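Local structure of BDI_3064 protein (Parabacteroides distasonis ATCC 8503, 5Z06) at residues Ile461-Thr466 with Ser488-Gln493; Leu524-Ser529 with Asp551-Tyr556; Tyr256-Ala261 with Ser269-Thr274; Asp216-Arg221 with Tyr264-Ser269. The protein hydrolyses linear beta-1,2-glucan and beta-1,2-glucooligosaccharides of four or more units, acting as an exo-enzyme that releases sophorose from the non-reducing end. All blocks are in the same frame, centred on the assembly; numbering follows the deposited sequence.

Contact 1 of 4, residues Ile461-Thr466 with Ser488-Gln493; sequences IGWNET and SGWASQ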
loop_
_atom_site.group_PDB
_atom_site.type_symbol
_atom_site.label_atom_id
_atom_site.label_comp_id
_atom_site.label_asym_id
_atom_site.label_seq_id
_atom_site.Cartn_x
_atom_site.Cartn_y
_atom_site.Cartn_z
ATOM N N ILE A 461 -13.565 -18.712 10.279
ATOM C CA ILE A 461 -14.967 -18.525 10.598
ATOM C C ILE A 461 -15.465 -17.289 9.903
ATOM O O ILE A 461 -14.955 -16.188 10.156
ATOM C CB ILE A 461 -15.155 -18.371 12.124
ATOM C CG1 ILE A 461 -14.602 -19.619 12.845
ATOM C CG2 ILE A 461 -16.629 -18.119 12.468
ATOM C CD1 ILE A 461 -14.530 -19.473 14.347
ATOM N N GLY A 462 -16.445 -17.476 9.023
ATOM C CA GLY A 462 -17.130 -16.379 8.332
ATOM C C GLY A 462 -18.255 -15.825 9.194
ATOM O O GLY A 462 -18.585 -16.425 10.201
ATOM N N TRP A 463 -18.863 -14.699 8.847
ATOM C CA TRP A 463 -18.491 -13.862 7.712
ATOM C C TRP A 463 -17.170 -13.151 7.949
ATOM O O TRP A 463 -16.995 -12.423 8.930
ATOM C CB TRP A 463 -19.542 -12.809 7.467
ATOM C CG TRP A 463 -19.164 -11.811 6.416
ATOM C CD1 TRP A 463 -18.827 -10.487 6.600
ATOM C CD2 TRP A 463 -19.049 -12.059 5.022
ATOM N NE1 TRP A 463 -18.544 -9.898 5.397
ATOM C CE2 TRP A 463 -18.666 -10.835 4.407
ATOM C CE3 TRP A 463 -19.252 -13.181 4.224
ATOM C CZ2 TRP A 463 -18.496 -10.715 3.034
ATOM C CZ3 TRP A 463 -19.080 -13.058 2.844
ATOM C CH2 TRP A 463 -18.712 -11.840 2.269
ATOM N N ASN A 464 -16.236 -13.426 7.055
ATOM C CA ASN A 464 -15.044 -12.638 6.896
ATOM C C ASN A 464 -14.527 -12.860 5.466
ATOM O O ASN A 464 -15.305 -13.207 4.574
ATOM C CB ASN A 464 -14.018 -12.921 8.023
ATOM C CG ASN A 464 -13.420 -14.311 7.980
ATOM O OD1 ASN A 464 -13.785 -15.164 7.170
ATOM N ND2 ASN A 464 -12.477 -14.540 8.864
ATOM N N GLU A 465 -13.234 -12.694 5.249
ATOM C CA GLU A 465 -12.665 -12.743 3.890
ATOM C C GLU A 465 -12.385 -14.131 3.368
ATOM O O GLU A 465 -11.955 -14.265 2.211
ATOM C CB GLU A 465 -11.341 -11.966 3.841
ATOM C CG GLU A 465 -10.166 -12.568 4.612
ATOM C CD GLU A 465 -9.964 -11.942 5.974
ATOM O OE1 GLU A 465 -10.952 -11.812 6.654
ATOM O OE2 GLU A 465 -8.846 -11.614 6.385
ATOM N N THR A 466 -12.600 -15.150 4.208
ATOM C CA THR A 466 -12.054 -16.463 3.986
ATOM C C THR A 466 -13.011 -17.439 3.325
ATOM O O THR A 466 -12.744 -18.638 3.354
ATOM C CB THR A 466 -11.538 -17.080 5.306
ATOM O OG1 THR A 466 -12.628 -17.559 6.094
ATOM C CG2 THR A 466 -10.719 -16.057 6.099
ATOM N N SER A 488 -20.313 -26.118 8.874
ATOM C CA SER A 488 -19.819 -26.467 10.201
ATOM C C SER A 488 -18.677 -25.532 10.605
ATOM O O SER A 488 -18.471 -25.279 11.790
ATOM C CB SER A 488 -19.364 -27.922 10.210
ATOM O OG SER A 488 -18.092 -28.074 9.581
ATOM N N GLY A 489 -17.953 -25.013 9.607
ATOM C CA GLY A 489 -16.791 -24.160 9.828
ATOM C C GLY A 489 -17.042 -22.721 9.468
ATOM O O GLY A 489 -17.331 -21.897 10.337
ATOM N N TRP A 490 -16.930 -22.428 8.174
ATOM C CA TRP A 490 -17.214 -21.100 7.649
ATOM C C TRP A 490 -18.489 -20.492 8.274
ATOM O O TRP A 490 -18.423 -19.431 8.892
ATOM C CB TRP A 490 -17.321 -21.170 6.135
ATOM C CG TRP A 490 -17.979 -20.051 5.552
ATOM C CD1 TRP A 490 -19.237 -20.011 5.094
ATOM C CD2 TRP A 490 -17.434 -18.743 5.390
ATOM N NE1 TRP A 490 -19.518 -18.761 4.601
ATOM C CE2 TRP A 490 -18.427 -17.956 4.779
ATOM C CE3 TRP A 490 -16.175 -18.175 5.644
ATOM C CZ2 TRP A 490 -18.236 -16.609 4.450
ATOM C CZ3 TRP A 490 -15.975 -16.828 5.300
ATOM C CH2 TRP A 490 -17.009 -16.064 4.719
ATOM N N ALA A 491 -19.623 -21.180 8.149
ATOM C CA ALA A 491 -20.899 -20.675 8.678
ATOM C C ALA A 491 -21.310 -21.381 9.985
ATOM O O ALA A 491 -22.487 -21.556 10.256
ATOM C CB ALA A 491 -21.990 -20.792 7.627
ATOM N N SER A 492 -20.323 -21.776 10.770
ATOM C CA SER A 492 -20.538 -22.464 12.022
ATOM C C SER A 492 -21.591 -21.763 12.863
ATOM O O SER A 492 -21.533 -20.542 13.051
ATOM C CB SER A 492 -19.247 -22.497 12.834
ATOM O OG SER A 492 -19.458 -23.116 14.094
ATOM N N GLN A 493 -22.537 -22.552 13.371
ATOM C CA GLN A 493 -23.511 -22.070 14.333
ATOM C C GLN A 493 -23.067 -22.255 15.788
ATOM O O GLN A 493 -23.802 -21.880 16.690
ATOM C CB GLN A 493 -24.855 -22.744 14.079
ATOM C CG GLN A 493 -25.394 -22.484 12.681
ATOM C CD GLN A 493 -25.627 -21.005 12.446
ATOM O OE1 GLN A 493 -26.512 -20.404 13.049
ATOM N NE2 GLN A 493 -24.804 -20.402 11.593
#
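Trp490, the last helical residue of helix 485-490, sets its indole against Gly462, Trp463, Asn464 and Thr466. One backbone hydrogen bond joins the two segments: Gly462 N gives its hydrogen to a lone pair of Trp490 O at 2.8 Å, although the bond is bent to 136° at the hydrogen.

Most of the other contacts are made by the ring. Gly462 CA lies 3.4 Å from the centroid of the six-membered ring of Trp490, a CH-pi contact over the face, and a side chain on Gly462 would run into the indole. The peptide bond from Gly462 to Trp463 is cis. Trp463 and Trp490 run side by side in the same direction, with Trp463 CE3 3.6 Å from Trp490 CZ2 and their six-membered rings inclined at 73°.

Polar atoms approach the indole too. At its edge, near the plane, Thr466 OG1 sits 3.5 Å from Trp490 CZ3 and Asn464 O lies 3.3 Å from Trp490 CH2. Asn464 OD1 comes within 3.3 Å of Trp490 CZ3. This oxygen is itself gripped twice: Thr466 OG1 meets Asn464 OD1 in the amide plane at 2.9 Å, and Thr466 N meets it from above that plane at 3.2 Å. These two bonds fix the rotation of the amide and leave Asn464 ND2 directed to a bound glycerol, probably from the crystallisation liquor, which Glu465 also holds.

Asn464 OD1 with Thr466 N forms an Asx turn leading into helix 467-475, beside this glycerol in the glycoamylase-like domain, whose relatives are (alpha/alpha)6 barrels.

Contact 2 of 4, residues Leu524-Ser529 with Asp551-Tyr556; sequences LKVGVS and DKYTNY
Lys525 reaches across to Tyr553 and Thr554, and its chain can be walked atom by atom. Lys525 CB rests against Thr554 CB at 3.9 Å. Lys525 CG, anti to the carbonyl carbon (chi1 -72°), lies 4.1 Å from Tyr553 O. Lys525 CD then comes within 3.4 Å of Tyr553 O and also lies near Thr554 OG1. The chain stays extended as far as CE and bends at the last torsion, where NZ pairs with Glu558 in a salt bridge. A water lies between Lys525 N and Thr554 OG1, though both of its bonds are weak.

Val526 supplies the apolar half. Its CG2 meets two carbons at once, Tyr553 CB and Thr554 CG2, each 3.6 Å from Val526 CG2. Its other methyl, CG1, faces the hydroxyl end of Tyr556 near the plane of that ring.

The surface they press on is shaped by Asp551. Asp551 OD1 accepts from Tyr553 N and, in a straighter bond, from Thr554 N, both at 2.9 Å, an Asx motif that curls the chain. Tyr556 OH donates to Asp551 OD2 at 2.6 Å, and the buried Asp551 and Tyr556 also meet the hydroxyls of Tyr486 and Tyr513, respectively.

The contact thus joins the loop after strand 522-523 to the turn just ahead of helix 556-573, whose Asn559 touches both Lys525 and Thr554, while helix 485-490 packs on the Asp551 side through Tyr486 and Tyr487.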
loop_
_atom_site.group_PDB
_atom_site.type_symbol
_atom_site.label_atom_id
_atom_site.label_comp_id
_atom_site.label_asym_id
_atom_site.label_seq_id
_atom_site.Cartn_x
_atom_site.Cartn_y
_atom_site.Cartn_z
ATOM N N LEU A 524 -29.502 -7.214 5.702
ATOM C CA LEU A 524 -28.328 -8.015 5.501
ATOM C C LEU A 524 -28.608 -9.424 5.985
ATOM O O LEU A 524 -28.708 -9.647 7.186
ATOM C CB LEU A 524 -27.168 -7.389 6.297
ATOM C CG LEU A 524 -25.768 -7.721 5.849
ATOM C CD1 LEU A 524 -25.557 -7.329 4.385
ATOM C CD2 LEU A 524 -24.764 -7.016 6.753
ATOM N N LYS A 525 -28.753 -10.374 5.062
ATOM C CA LYS A 525 -29.004 -11.764 5.458
ATOM C C LYS A 525 -27.826 -12.399 6.182
ATOM O O LYS A 525 -27.989 -13.140 7.144
ATOM C CB LYS A 525 -29.389 -12.603 4.252
ATOM C CG LYS A 525 -30.786 -12.296 3.720
ATOM C CD LYS A 525 -31.013 -13.023 2.402
ATOM C CE LYS A 525 -32.435 -12.904 1.894
ATOM N NZ LYS A 525 -32.519 -11.971 0.740
ATOM N N VAL A 526 -26.625 -12.099 5.731
ATOM C CA VAL A 526 -25.432 -12.683 6.304
ATOM C C VAL A 526 -24.436 -11.576 6.566
ATOM O O VAL A 526 -24.352 -10.592 5.826
ATOM C CB VAL A 526 -24.846 -13.694 5.322
ATOM C CG1 VAL A 526 -23.412 -14.080 5.688
ATOM C CG2 VAL A 526 -25.739 -14.924 5.250
ATOM N N GLY A 527 -23.646 -11.759 7.598
ATOM C CA GLY A 527 -22.517 -10.898 7.817
ATOM C C GLY A 527 -22.414 -10.452 9.244
ATOM O O GLY A 527 -23.421 -10.145 9.894
ATOM N N VAL A 528 -21.182 -10.376 9.715
ATOM C CA VAL A 528 -20.896 -9.855 11.030
ATOM C C VAL A 528 -21.119 -8.366 10.948
ATOM O O VAL A 528 -20.713 -7.714 9.973
ATOM C CB VAL A 528 -19.438 -10.100 11.416
ATOM C CG1 VAL A 528 -19.082 -9.357 12.706
ATOM C CG2 VAL A 528 -19.190 -11.596 11.578
ATOM N N SER A 529 -21.758 -7.828 11.978
ATOM C CA SER A 529 -21.983 -6.399 12.066
ATOM C C SER A 529 -22.675 -5.946 10.788
ATOM O O SER A 529 -23.575 -6.664 10.318
ATOM C CB SER A 529 -20.665 -5.685 12.358
ATOM O OG SER A 529 -20.918 -4.352 12.709
ATOM N N ASP A 551 -25.767 -20.029 -0.904
ATOM C CA ASP A 551 -25.862 -21.039 0.155
ATOM C C ASP A 551 -27.305 -21.045 0.682
ATOM O O ASP A 551 -28.197 -20.439 0.059
ATOM C CB ASP A 551 -24.787 -20.812 1.238
ATOM C CG ASP A 551 -24.969 -19.524 2.045
ATOM O OD1 ASP A 551 -26.022 -18.855 2.013
ATOM O OD2 ASP A 551 -24.013 -19.177 2.733
ATOM N N LYS A 552 -27.555 -21.712 1.808
ATOM C CA LYS A 552 -28.926 -21.788 2.322
ATOM C C LYS A 552 -29.471 -20.437 2.830
ATOM O O LYS A 552 -30.673 -20.244 2.907
ATOM C CB LYS A 552 -29.050 -22.902 3.362
ATOM C CG LYS A 552 -28.490 -22.632 4.749
ATOM C CD LYS A 552 -28.231 -23.951 5.511
ATOM C CE LYS A 552 -28.619 -23.921 6.991
ATOM N NZ LYS A 552 -30.048 -24.304 7.199
ATOM N N TYR A 553 -28.574 -19.498 3.109
ATOM C CA TYR A 553 -28.920 -18.174 3.648
ATOM C C TYR A 553 -29.114 -17.052 2.650
ATOM O O TYR A 553 -30.013 -16.254 2.803
ATOM C CB TYR A 553 -27.810 -17.745 4.564
ATOM C CG TYR A 553 -27.522 -18.759 5.611
ATOM C CD1 TYR A 553 -28.503 -19.136 6.518
ATOM C CD2 TYR A 553 -26.289 -19.356 5.695
ATOM C CE1 TYR A 553 -28.244 -20.072 7.507
ATOM C CE2 TYR A 553 -26.018 -20.286 6.677
ATOM C CZ TYR A 553 -26.994 -20.641 7.584
ATOM O OH TYR A 553 -26.706 -21.571 8.563
ATOM N N THR A 554 -28.253 -16.968 1.647
ATOM C CA THR A 554 -28.302 -15.869 0.706
ATOM C C THR A 554 -27.539 -16.210 -0.547
ATOM O O THR A 554 -26.628 -17.053 -0.530
ATOM C CB THR A 554 -27.686 -14.563 1.326
ATOM O OG1 THR A 554 -27.812 -13.461 0.412
ATOM C CG2 THR A 554 -26.202 -14.745 1.706
ATOM N N ASN A 555 -27.901 -15.535 -1.624
ATOM C CA ASN A 555 -27.020 -15.385 -2.763
ATOM C C ASN A 555 -25.939 -14.339 -2.392
ATOM O O ASN A 555 -26.267 -13.310 -1.798
ATOM C CB ASN A 555 -27.804 -14.888 -3.936
ATOM C CG ASN A 555 -26.922 -14.582 -5.104
ATOM O OD1 ASN A 555 -26.582 -13.418 -5.360
ATOM N ND2 ASN A 555 -26.485 -15.630 -5.792
ATOM N N TYR A 556 -24.679 -14.585 -2.755
ATOM C CA TYR A 556 -23.588 -13.698 -2.321
ATOM C C TYR A 556 -23.421 -12.394 -3.098
ATOM O O TYR A 556 -23.052 -11.399 -2.504
ATOM C CB TYR A 556 -22.258 -14.462 -2.064
ATOM C CG TYR A 556 -22.412 -15.102 -0.741
ATOM C CD1 TYR A 556 -22.187 -14.383 0.417
ATOM C CD2 TYR A 556 -22.990 -16.346 -0.636
ATOM C CE1 TYR A 556 -22.436 -14.923 1.655
ATOM C CE2 TYR A 556 -23.238 -16.913 0.601
ATOM C CZ TYR A 556 -22.973 -16.196 1.745
ATOM O OH TYR A 556 -23.221 -16.748 2.972
HETATM O O HOH W 1 -28.701 -10.471 1.579
#

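Contact 3 of 4, residues Tyr256-Ala261 with Ser269-Thr274; sequences YYKVTA and SNDSQT
Ser269 and Ser272 pair with the strand Tyr256-Ala261 through hydroxyls as well as amides. Ala261 is bonded twice to Ser269: Ser269 N donates to Ala261 O at 2.7 Å, and Ala261 N donates to Ser269 OG at 2.8 Å. The pattern recurs at Val259, whose N bonds to Ser272 OG at 2.7 Å while Ser272 N reaches Val259 O at 3.0 Å. In Ser269 (chi1 76°) and Ser272 (chi1 59°) the OG stands between its own backbone N and carbonyl carbon. It donates to the carbonyl of the following residue, Gln273 O for Ser272 and, in a very short and so doubtful geometry, Asn270 O for Ser269. Farther along, Thr274 CA makes a CA-H...O contact with Tyr257 O at 3.3 Å.

Lys258 is partly exposed. Its NZ forms a salt bridge with Asp271 OD2 at 3.0 Å, met from above the carboxylate plane, and has a cation-pi partner in Tyr231. A methionine in place of Lys258 would probably leave the Asp271 carboxylate without its opposing charge and Tyr231 without its cation.

Serine hydroxyls here take the acceptor role for the amides of Val259 and Ala261, so these two buried N-H groups are satisfied, ahead of the pairing of Tyr257 with Val275 in strand 275-278.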
loop_
_atom_site.group_PDB
_atom_site.type_symbol
_atom_site.label_atom_id
_atom_site.label_comp_id
_atom_site.label_asym_id
_atom_site.label_seq_id
_atom_site.Cartn_x
_atom_site.Cartn_y
_atom_site.Cartn_z
ATOM N N TYR A 256 6.685 18.577 -20.883
ATOM C CA TYR A 256 7.874 17.912 -21.340
ATOM C C TYR A 256 8.607 17.498 -20.096
ATOM O O TYR A 256 8.565 18.203 -19.086
ATOM C CB TYR A 256 8.783 18.859 -22.146
ATOM C CG TYR A 256 8.158 19.504 -23.363
ATOM C CD1 TYR A 256 7.258 20.566 -23.219
ATOM C CD2 TYR A 256 8.501 19.100 -24.655
ATOM C CE1 TYR A 256 6.690 21.189 -24.315
ATOM C CE2 TYR A 256 7.934 19.725 -25.771
ATOM C CZ TYR A 256 7.033 20.776 -25.584
ATOM O OH TYR A 256 6.435 21.428 -26.628
ATOM N N TYR A 257 9.290 16.370 -20.176
ATOM C CA TYR A 257 9.960 15.800 -19.022
ATOM C C TYR A 257 11.356 15.290 -19.346
ATOM O O TYR A 257 11.624 14.762 -20.423
ATOM C CB TYR A 257 9.134 14.667 -18.424
ATOM C CG TYR A 257 7.808 15.120 -17.909
ATOM C CD1 TYR A 257 7.663 15.562 -16.605
ATOM C CD2 TYR A 257 6.686 15.097 -18.727
ATOM C CE1 TYR A 257 6.423 15.986 -16.126
ATOM C CE2 TYR A 257 5.450 15.530 -18.267
ATOM C CZ TYR A 257 5.323 15.959 -16.968
ATOM O OH TYR A 257 4.107 16.351 -16.505
ATOM N N LYS A 258 12.211 15.418 -18.347
ATOM C CA LYS A 258 13.610 15.140 -18.449
ATOM C C LYS A 258 13.965 14.595 -17.085
ATOM O O LYS A 258 13.554 15.155 -16.060
ATOM C CB LYS A 258 14.332 16.456 -18.676
ATOM C CG LYS A 258 15.502 16.431 -19.620
ATOM C CD LYS A 258 15.844 17.855 -20.066
ATOM C CE LYS A 258 16.030 18.786 -18.866
ATOM N NZ LYS A 258 16.743 20.039 -19.215
ATOM N N VAL A 259 14.731 13.517 -17.059
ATOM C CA VAL A 259 15.084 12.903 -15.795
ATOM C C VAL A 259 16.596 12.776 -15.693
ATOM O O VAL A 259 17.264 12.382 -16.650
ATOM C CB VAL A 259 14.405 11.536 -15.677
ATOM C CG1 VAL A 259 14.810 10.828 -14.387
ATOM C CG2 VAL A 259 12.895 11.715 -15.752
ATOM N N THR A 260 17.125 13.094 -14.519
ATOM C CA THR A 260 18.540 12.867 -14.218
ATOM C C THR A 260 18.645 11.889 -13.055
ATOM O O THR A 260 17.684 11.711 -12.320
ATOM C CB THR A 260 19.253 14.185 -13.829
ATOM O OG1 THR A 260 18.690 14.700 -12.626
ATOM C CG2 THR A 260 19.120 15.243 -14.921
ATOM N N ALA A 261 19.815 11.256 -12.920
ATOM C CA ALA A 261 20.177 10.461 -11.739
ATOM C C ALA A 261 21.097 11.269 -10.838
ATOM O O ALA A 261 22.031 11.912 -11.306
ATOM C CB ALA A 261 20.856 9.168 -12.147
ATOM N N SER A 269 23.629 13.319 -13.024
ATOM C CA SER A 269 23.882 12.817 -14.353
ATOM C C SER A 269 23.554 13.867 -15.392
ATOM O O SER A 269 22.970 14.925 -15.106
ATOM C CB SER A 269 23.007 11.599 -14.651
ATOM O OG SER A 269 21.670 12.005 -14.918
ATOM N N ASN A 270 23.899 13.536 -16.622
ATOM C CA ASN A 270 23.369 14.273 -17.748
ATOM C C ASN A 270 21.855 14.037 -17.840
ATOM O O ASN A 270 21.295 13.202 -17.128
ATOM C CB ASN A 270 24.097 13.905 -19.055
ATOM C CG ASN A 270 23.942 12.452 -19.438
ATOM O OD1 ASN A 270 23.854 11.576 -18.579
ATOM N ND2 ASN A 270 23.920 12.184 -20.738
ATOM N N ASP A 271 21.214 14.808 -18.710
ATOM C CA ASP A 271 19.792 14.682 -18.978
ATOM C C ASP A 271 19.465 13.398 -19.720
ATOM O O ASP A 271 20.234 12.953 -20.574
ATOM C CB ASP A 271 19.308 15.848 -19.842
ATOM C CG ASP A 271 19.265 17.143 -19.097
ATOM O OD1 ASP A 271 19.502 17.149 -17.875
ATOM O OD2 ASP A 271 18.981 18.172 -19.738
ATOM N N SER A 272 18.305 12.827 -19.407
ATOM C CA SER A 272 17.692 11.814 -20.259
ATOM C C SER A 272 17.247 12.499 -21.553
ATOM O O SER A 272 17.264 13.727 -21.638
ATOM C CB SER A 272 16.468 11.199 -19.557
ATOM O OG SER A 272 15.503 12.197 -19.259
ATOM N N GLN A 273 16.794 11.731 -22.539
ATOM C CA GLN A 273 16.084 12.362 -23.645
ATOM C C GLN A 273 14.829 13.038 -23.059
ATOM O O GLN A 273 14.371 12.710 -21.952
ATOM C CB GLN A 273 15.741 11.384 -24.791
ATOM C CG GLN A 273 14.711 10.291 -24.481
ATOM C CD GLN A 273 13.918 9.804 -25.699
ATOM O OE1 GLN A 273 14.116 10.270 -26.831
ATOM N NE2 GLN A 273 12.998 8.855 -25.463
ATOM N N THR A 274 14.310 14.007 -23.785
ATOM C CA THR A 274 13.108 14.706 -23.377
ATOM C C THR A 274 11.913 13.973 -23.963
ATOM O O THR A 274 11.929 13.582 -25.123
ATOM C CB THR A 274 13.155 16.174 -23.828
ATOM O OG1 THR A 274 14.185 16.836 -23.084
ATOM C CG2 THR A 274 11.822 16.882 -23.576
#

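Contact 4 of 4, residues Asp216-Arg221 with Tyr264-Ser269; sequences DIKYYR and YALNES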
loop_
_atom_site.group_PDB
_atom_site.type_symbol
_atom_site.label_atom_id
_atom_site.label_comp_id
_atom_site.label_asym_id
_atom_site.label_seq_id
_atom_site.Cartn_x
_atom_site.Cartn_y
_atom_site.Cartn_z
ATOM N N ASP A 216 24.443 2.578 -7.135
ATOM C CA ASP A 216 23.760 2.972 -5.905
ATOM C C ASP A 216 23.522 4.500 -5.841
ATOM O O ASP A 216 24.147 5.239 -5.072
ATOM C CB ASP A 216 24.515 2.435 -4.687
ATOM C CG ASP A 216 23.657 2.398 -3.446
ATOM O OD1 ASP A 216 22.455 2.718 -3.522
ATOM O OD2 ASP A 216 24.169 2.063 -2.370
ATOM N N ILE A 217 22.593 4.952 -6.674
ATOM C CA ILE A 217 22.216 6.357 -6.740
ATOM C C ILE A 217 21.227 6.724 -5.630
ATOM O O ILE A 217 20.550 5.854 -5.046
ATOM C CB ILE A 217 21.650 6.746 -8.122
ATOM C CG1 ILE A 217 20.349 6.013 -8.445
ATOM C CG2 ILE A 217 22.681 6.473 -9.211
ATOM C CD1 ILE A 217 19.440 6.817 -9.334
ATOM N N LYS A 218 21.139 8.023 -5.358
ATOM C CA LYS A 218 20.296 8.512 -4.267
ATOM C C LYS A 218 18.835 8.563 -4.731
ATOM O O LYS A 218 17.936 8.040 -4.085
ATOM C CB LYS A 218 20.774 9.889 -3.809
ATOM C CG LYS A 218 20.228 10.324 -2.461
ATOM C CD LYS A 218 20.563 11.781 -2.187
ATOM C CE LYS A 218 19.997 12.268 -0.868
ATOM N NZ LYS A 218 20.642 11.627 0.293
ATOM N N TYR A 219 18.623 9.216 -5.858
ATOM C CA TYR A 219 17.298 9.363 -6.410
ATOM C C TYR A 219 17.400 9.829 -7.825
ATOM O O TYR A 219 18.475 10.201 -8.294
ATOM C CB TYR A 219 16.423 10.322 -5.585
ATOM C CG TYR A 219 17.033 11.631 -5.076
ATOM C CD1 TYR A 219 17.512 12.610 -5.946
ATOM C CD2 TYR A 219 17.021 11.929 -3.712
ATOM C CE1 TYR A 219 18.022 13.809 -5.466
ATOM C CE2 TYR A 219 17.521 13.122 -3.226
ATOM C CZ TYR A 219 18.015 14.059 -4.104
ATOM O OH TYR A 219 18.496 15.240 -3.608
ATOM N N TYR A 220 16.281 9.752 -8.514
ATOM C CA TYR A 220 16.131 10.378 -9.807
ATOM C C TYR A 220 15.502 11.735 -9.568
ATOM O O TYR A 220 14.609 11.854 -8.736
ATOM C CB TYR A 220 15.246 9.525 -10.696
ATOM C CG TYR A 220 15.874 8.202 -11.019
ATOM C CD1 TYR A 220 16.830 8.100 -12.031
ATOM C CD2 TYR A 220 15.529 7.056 -10.307
ATOM C CE1 TYR A 220 17.418 6.884 -12.336
ATOM C CE2 TYR A 220 16.107 5.832 -10.597
ATOM C CZ TYR A 220 17.047 5.743 -11.614
ATOM O OH TYR A 220 17.614 4.518 -11.888
ATOM N N ARG A 221 15.992 12.755 -10.254
ATOM C CA ARG A 221 15.372 14.054 -10.224
ATOM C C ARG A 221 14.609 14.173 -11.504
ATOM O O ARG A 221 15.180 13.929 -12.581
ATOM C CB ARG A 221 16.411 15.171 -10.167
ATOM C CG ARG A 221 16.461 15.905 -8.844
ATOM C CD ARG A 221 17.502 17.017 -8.856
ATOM N NE ARG A 221 18.076 17.184 -7.520
ATOM C CZ ARG A 221 19.335 17.545 -7.253
ATOM N NH1 ARG A 221 20.213 17.800 -8.232
ATOM N NH2 ARG A 221 19.726 17.648 -5.979
ATOM N N TYR A 264 24.639 10.061 -4.036
ATOM C CA TYR A 264 24.602 10.535 -2.652
ATOM C C TYR A 264 25.457 11.774 -2.371
ATOM O O TYR A 264 25.193 12.502 -1.409
ATOM C CB TYR A 264 24.934 9.404 -1.677
ATOM C CG TYR A 264 23.738 8.531 -1.408
ATOM C CD1 TYR A 264 23.282 7.625 -2.359
ATOM C CD2 TYR A 264 23.036 8.639 -0.212
ATOM C CE1 TYR A 264 22.179 6.829 -2.108
ATOM C CE2 TYR A 264 21.934 7.856 0.049
ATOM C CZ TYR A 264 21.497 6.959 -0.908
ATOM O OH TYR A 264 20.405 6.169 -0.645
ATOM N N ALA A 265 26.454 12.030 -3.219
ATOM C CA ALA A 265 27.210 13.284 -3.174
ATOM C C ALA A 265 26.434 14.446 -3.803
ATOM O O ALA A 265 26.920 15.581 -3.794
ATOM C CB ALA A 265 28.558 13.121 -3.857
ATOM N N LEU A 266 25.241 14.150 -4.341
ATOM C CA LEU A 266 24.376 15.100 -5.025
ATOM C C LEU A 266 24.982 15.590 -6.340
ATOM O O LEU A 266 24.675 16.672 -6.806
ATOM C CB LEU A 266 23.927 16.250 -4.107
ATOM C CG LEU A 266 23.389 15.811 -2.741
ATOM C CD1 LEU A 266 22.917 17.002 -1.933
ATOM C CD2 LEU A 266 22.253 14.803 -2.870
ATOM N N ASN A 267 25.813 14.763 -6.959
ATOM C CA ASN A 267 26.192 15.000 -8.349
ATOM C C ASN A 267 25.024 14.546 -9.189
ATOM O O ASN A 267 24.286 13.652 -8.796
ATOM C CB ASN A 267 27.427 14.204 -8.761
ATOM C CG ASN A 267 28.611 14.462 -7.855
ATOM O OD1 ASN A 267 29.001 15.613 -7.629
ATOM N ND2 ASN A 267 29.168 13.393 -7.307
ATOM N N GLU A 268 24.896 15.153 -10.356
ATOM C CA GLU A 268 23.770 14.924 -11.223
ATOM C C GLU A 268 24.260 14.386 -12.551
ATOM O O GLU A 268 25.180 14.927 -13.143
ATOM C CB GLU A 268 23.009 16.238 -11.404
ATOM C CG GLU A 268 21.686 16.124 -12.148
ATOM C CD GLU A 268 20.618 17.101 -11.663
ATOM O OE1 GLU A 268 20.894 18.051 -10.898
ATOM O OE2 GLU A 268 19.460 16.901 -12.038
ATOM N N SER A 269 23.629 13.319 -13.024
ATOM C CA SER A 269 23.882 12.817 -14.353
ATOM C C SER A 269 23.554 13.867 -15.392
ATOM O O SER A 269 22.970 14.925 -15.106
ATOM C CB SER A 269 23.007 11.599 -14.651
ATOM O OG SER A 269 21.670 12.005 -14.918
HETATM O O HOH W 2 25.711 7.465 -4.778
#
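A classic beta bulge, Lys218 and Tyr219 both facing Val262, lies near the start of the strand that runs to 225; there Lys218 crosses the side chain of Tyr264 at about a right angle. Lys218 CG sits over the centre of the Tyr264 ring, 3.8 Å from its centroid, a CH-pi contact nearly along the ring normal. Lys218 CA approaches Tyr264 CE1 at 3.3 Å. The lysine runs extended to CE, with CG anti to the backbone N (chi1 -164°), then turns NZ to a salt bridge with Glu178. Lys218 CD touches Leu266 CD2 at 3.5 Å, and the same methyl lies near Tyr219 OH. A water links Asp216 O, at 2.7 Å, to Tyr264 N, at 2.9 Å. Arg221 NH1 makes a salt bridge of 2.8 Å with Glu268 OE1, which lies in the guanidinium plane; Glu268 OE2 is bonded to Thr260 OG1 and Tyr223 OH.

An alanine at Tyr264 would probably open a gap beneath Lys218 CG and leave Asp7 and Arg82 without the hydroxyl they bond.

Both, with Glu178, belong to the N-terminal beta region holding the calcium. The sheet order 232-237, 219-225, 254-262, 275-278 is consistent with a fibronectin type III-like fold.

Overall arrangement
From the N terminus, contact 4 opens first: strand 219-225 and its approach meet the loop after strand 254-262, closing a span that takes in three more strands. Contact 3 opens inside that span, at 256-261, and closes beyond it, so the two cross; they share Ser269 and are bound together by strand pairing between Thr260 and Arg221. Together they brace one sheet of the small beta domain, and contact 4 also joins it to the calcium-bearing N-terminal region. Contacts 1 and 2 follow in series in the glycoamylase-like domain, each closing a loop, their centres 11 Å apart, with Trp463 packed on Gly527 and Tyr556. The two pairs lie on opposite sides of the chain's centre, their contact centres more than 50 Å apart.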